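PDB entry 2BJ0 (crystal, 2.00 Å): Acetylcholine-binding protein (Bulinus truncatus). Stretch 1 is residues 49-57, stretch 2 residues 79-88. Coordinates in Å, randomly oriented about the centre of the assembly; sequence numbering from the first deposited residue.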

# COMPACT_ATOMS: atom_id res chain seq x y z
N VAL A 49 18.61 -7.00 -7.01
CA VAL A 49 18.69 -6.40 -5.68
C VAL A 49 19.94 -5.52 -5.58
O VAL A 49 21.06 -5.97 -5.87
CB VAL A 49 18.67 -7.45 -4.59
CG1 VAL A 49 18.81 -6.80 -3.19
CG2 VAL A 49 17.37 -8.24 -4.67
N LEU A 50 19.73 -4.29 -5.14
CA LEU A 50 20.76 -3.26 -5.16
C LEU A 50 20.71 -2.50 -3.83
O LEU A 50 19.64 -2.02 -3.42
CB LEU A 50 20.45 -2.31 -6.33
CG LEU A 50 21.38 -1.13 -6.64
CD1 LEU A 50 22.73 -1.62 -7.24
CD2 LEU A 50 20.71 -0.13 -7.58
N TRP A 51 21.85 -2.40 -3.14
CA TRP A 51 21.99 -1.40 -2.08
C TRP A 51 22.56 -0.14 -2.67
O TRP A 51 23.53 -0.22 -3.43
CB TRP A 51 22.95 -1.87 -0.99
CG TRP A 51 22.61 -3.15 -0.33
CD1 TRP A 51 21.48 -3.95 -0.52
CD2 TRP A 51 23.38 -3.81 0.68
NE1 TRP A 51 21.53 -5.04 0.32
CE2 TRP A 51 22.68 -4.98 1.07
CE3 TRP A 51 24.62 -3.53 1.30
CZ2 TRP A 51 23.17 -5.86 2.02
CZ3 TRP A 51 25.10 -4.42 2.27
CH2 TRP A 51 24.37 -5.56 2.62
N THR A 52 21.95 1.00 -2.35
CA THR A 52 22.42 2.33 -2.70
C THR A 52 22.97 2.90 -1.43
O THR A 52 22.26 2.97 -0.45
CB THR A 52 21.26 3.24 -3.17
OG1 THR A 52 20.85 2.83 -4.48
CG2 THR A 52 21.75 4.69 -3.43
N GLN A 53 24.24 3.29 -1.42
CA GLN A 53 24.84 3.83 -0.22
C GLN A 53 25.00 5.31 -0.42
O GLN A 53 25.91 5.72 -1.13
CB GLN A 53 26.21 3.18 0.06
CG GLN A 53 26.21 1.66 -0.03
CD GLN A 53 27.58 1.01 0.24
OE1 GLN A 53 27.63 -0.16 0.59
NE2 GLN A 53 28.67 1.77 0.06
N ALA A 54 24.11 6.10 0.17
CA ALA A 54 24.10 7.53 -0.05
C ALA A 54 24.59 8.28 1.18
O ALA A 54 24.10 8.02 2.29
CB ALA A 54 22.69 8.01 -0.42
N SER A 55 25.52 9.21 1.01
CA SER A 55 25.88 10.05 2.13
C SER A 55 25.98 11.52 1.79
O SER A 55 26.27 11.90 0.65
CB SER A 55 27.12 9.55 2.88
OG SER A 55 28.12 9.11 2.01
N TRP A 56 25.68 12.35 2.79
CA TRP A 56 25.79 13.78 2.64
C TRP A 56 26.01 14.35 4.02
O TRP A 56 25.88 13.63 4.98
CB TRP A 56 24.57 14.38 1.92
CG TRP A 56 23.32 14.28 2.71
CD1 TRP A 56 22.75 15.26 3.47
CD2 TRP A 56 22.51 13.12 2.87
NE1 TRP A 56 21.61 14.78 4.08
CE2 TRP A 56 21.43 13.47 3.71
CE3 TRP A 56 22.57 11.82 2.36
CZ2 TRP A 56 20.44 12.56 4.08
CZ3 TRP A 56 21.55 10.91 2.72
CH2 TRP A 56 20.52 11.30 3.57
N LYS A 57 26.37 15.62 4.12
CA LYS A 57 26.69 16.22 5.42
C LYS A 57 25.93 17.51 5.62
O LYS A 57 25.80 18.32 4.69
CB LYS A 57 28.19 16.47 5.50
CG LYS A 57 28.71 16.95 6.84
CD LYS A 57 30.21 17.29 6.70
CE LYS A 57 30.83 17.51 8.06
NZ LYS A 57 32.30 17.42 7.92
N LYS A 79 12.12 11.89 9.35
CA LYS A 79 12.53 12.97 10.26
C LYS A 79 13.44 14.04 9.63
O LYS A 79 13.68 15.07 10.23
CB LYS A 79 13.21 12.40 11.51
CG LYS A 79 12.22 11.58 12.37
CD LYS A 79 11.05 12.44 12.77
CE LYS A 79 9.80 11.60 12.98
NZ LYS A 79 8.63 12.48 13.24
N MET A 80 13.94 13.79 8.43
CA MET A 80 14.79 14.79 7.78
C MET A 80 14.69 14.73 6.27
O MET A 80 14.13 13.78 5.73
CB MET A 80 16.24 14.58 8.21
CG MET A 80 16.77 13.26 7.78
SD MET A 80 18.57 13.19 7.97
CE MET A 80 18.60 12.98 9.74
N TRP A 81 15.19 15.75 5.58
CA TRP A 81 15.29 15.68 4.14
C TRP A 81 16.23 14.54 3.79
O TRP A 81 17.27 14.37 4.44
CB TRP A 81 15.87 16.99 3.62
CG TRP A 81 16.05 17.01 2.14
CD1 TRP A 81 15.14 17.43 1.23
CD2 TRP A 81 17.21 16.60 1.41
NE1 TRP A 81 15.66 17.31 -0.03
CE2 TRP A 81 16.93 16.78 0.05
CE3 TRP A 81 18.46 16.05 1.77
CZ2 TRP A 81 17.85 16.48 -0.96
CZ3 TRP A 81 19.39 15.76 0.76
CH2 TRP A 81 19.08 15.97 -0.58
N THR A 82 15.87 13.78 2.76
CA THR A 82 16.73 12.75 2.17
C THR A 82 16.68 12.90 0.66
O THR A 82 15.71 13.46 0.11
CB THR A 82 16.32 11.29 2.57
OG1 THR A 82 14.94 11.09 2.24
CG2 THR A 82 16.39 11.09 4.10
N PRO A 83 17.73 12.48 -0.04
CA PRO A 83 17.79 12.69 -1.50
C PRO A 83 16.60 12.04 -2.22
O PRO A 83 16.25 10.91 -1.91
CB PRO A 83 19.09 11.99 -1.89
CG PRO A 83 19.97 12.17 -0.67
CD PRO A 83 18.99 11.89 0.48
N ASP A 84 16.02 12.74 -3.18
CA ASP A 84 14.96 12.15 -3.99
C ASP A 84 15.54 11.40 -5.19
O ASP A 84 15.21 11.70 -6.33
CB ASP A 84 13.96 13.22 -4.44
CG ASP A 84 14.59 14.25 -5.38
OD1 ASP A 84 15.81 14.54 -5.20
OD2 ASP A 84 13.96 14.78 -6.33
N LEU A 85 16.38 10.40 -4.92
CA LEU A 85 16.96 9.57 -5.99
C LEU A 85 15.90 8.74 -6.68
O LEU A 85 15.08 8.09 -6.01
CB LEU A 85 18.03 8.63 -5.44
CG LEU A 85 19.23 9.31 -4.78
CD1 LEU A 85 19.99 8.24 -4.07
CD2 LEU A 85 20.09 10.04 -5.83
N SER A 86 15.89 8.80 -8.00
CA SER A 86 15.03 7.95 -8.78
C SER A 86 15.90 7.16 -9.73
O SER A 86 17.00 7.62 -10.14
CB SER A 86 13.98 8.76 -9.57
OG SER A 86 13.10 9.49 -8.70
N PHE A 87 15.41 5.99 -10.08
CA PHE A 87 15.99 5.22 -11.18
C PHE A 87 15.31 5.67 -12.45
O PHE A 87 14.14 5.33 -12.70
CB PHE A 87 15.79 3.74 -10.97
CG PHE A 87 16.46 3.22 -9.73
CD1 PHE A 87 17.81 2.89 -9.74
CD2 PHE A 87 15.74 3.02 -8.55
CE1 PHE A 87 18.44 2.41 -8.59
CE2 PHE A 87 16.38 2.54 -7.40
CZ PHE A 87 17.73 2.23 -7.43
N TYR A 88 16.04 6.42 -13.27
CA TYR A 88 15.51 7.04 -14.48
C TYR A 88 14.99 6.02 -15.49
O TYR A 88 14.09 6.35 -16.28
CB TYR A 88 16.59 7.93 -15.11
CG TYR A 88 16.56 9.35 -14.58
CD1 TYR A 88 16.89 9.64 -13.24
CD2 TYR A 88 16.13 10.40 -15.40
CE1 TYR A 88 16.83 10.96 -12.75
CE2 TYR A 88 16.06 11.71 -14.94
CZ TYR A 88 16.42 11.99 -13.62
OH TYR A 88 16.32 13.32 -13.20
O HOH W 1 19.35 15.96 5.24

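This is a side-chain contact between a strand and a segment that is mostly loop, mostly apolar, centred on one tryptophan and completed by a single bridging water, with no direct hydrogen bond from one stretch to the other. The axes of strand 49-57 and the short strand 85-87 run roughly antiparallel, at 152°, and come no closer than 11.2 Å, so side chains rather than backbones must fill the gap.

The first rule is alternation. Along the extended strand Leu 50, Thr 52, Ala 54 and Trp 56 all point toward the other stretch, while the residues between them make no contact with it. On the facing strand Leu 85 and Phe 87 likewise point across, with Ser 86 between them out of reach. Because the directions oppose, Leu 50 meets Phe 87, its CD2 lying 3.6 Å from CE1 of the Phe 87 ring, and Thr 52 comes next to Leu 85, with CG2 of Thr 52 4.0 Å from CD1 of Leu 85. Thr 52 suits this place because its methyl group can join an apolar surface. Ala 54 also points across, but its short side chain stops short of contact, though some of its surface is covered.

The second rule is to spend the large residue where the loop can cover one face of it. Trp 56, with chi1 at 67° (p), has 91 Å² covered, the largest share of any residue here. Pro 83 lies over one face of its indole: CD sits 3.7 Å from the centroid of the Trp 56 six-membered ring and 23° off the normal, a CH-pi contact to which the rigid proline ring presents a ready-made methylene. Trp 81 approaches over the same face, edge first. The planes stand at 89°, and the centroids of the Trp 56 five-membered ring and the Trp 81 six-membered ring are 5.5 Å apart. Although the CA-to-CB bond of Trp 81 points sideways, its long side chain brings CZ3 to 4.1 Å from NE1 of Trp 56. Met 80 adds a flexible apolar chain, its SD 4.4 Å from CZ2 of Trp 56.

Burying an indole leaves one polar group to satisfy, and here a water does so. Trp 56 NE1 donates to it at 2.8 Å, and the water in turn donates to Trp 81 O at 2.7 Å. The same water thus serves the ring nitrogen and a loop carbonyl, adding a directional link to a contact otherwise made by packing. In all, 334 Å² is buried, counting both sides.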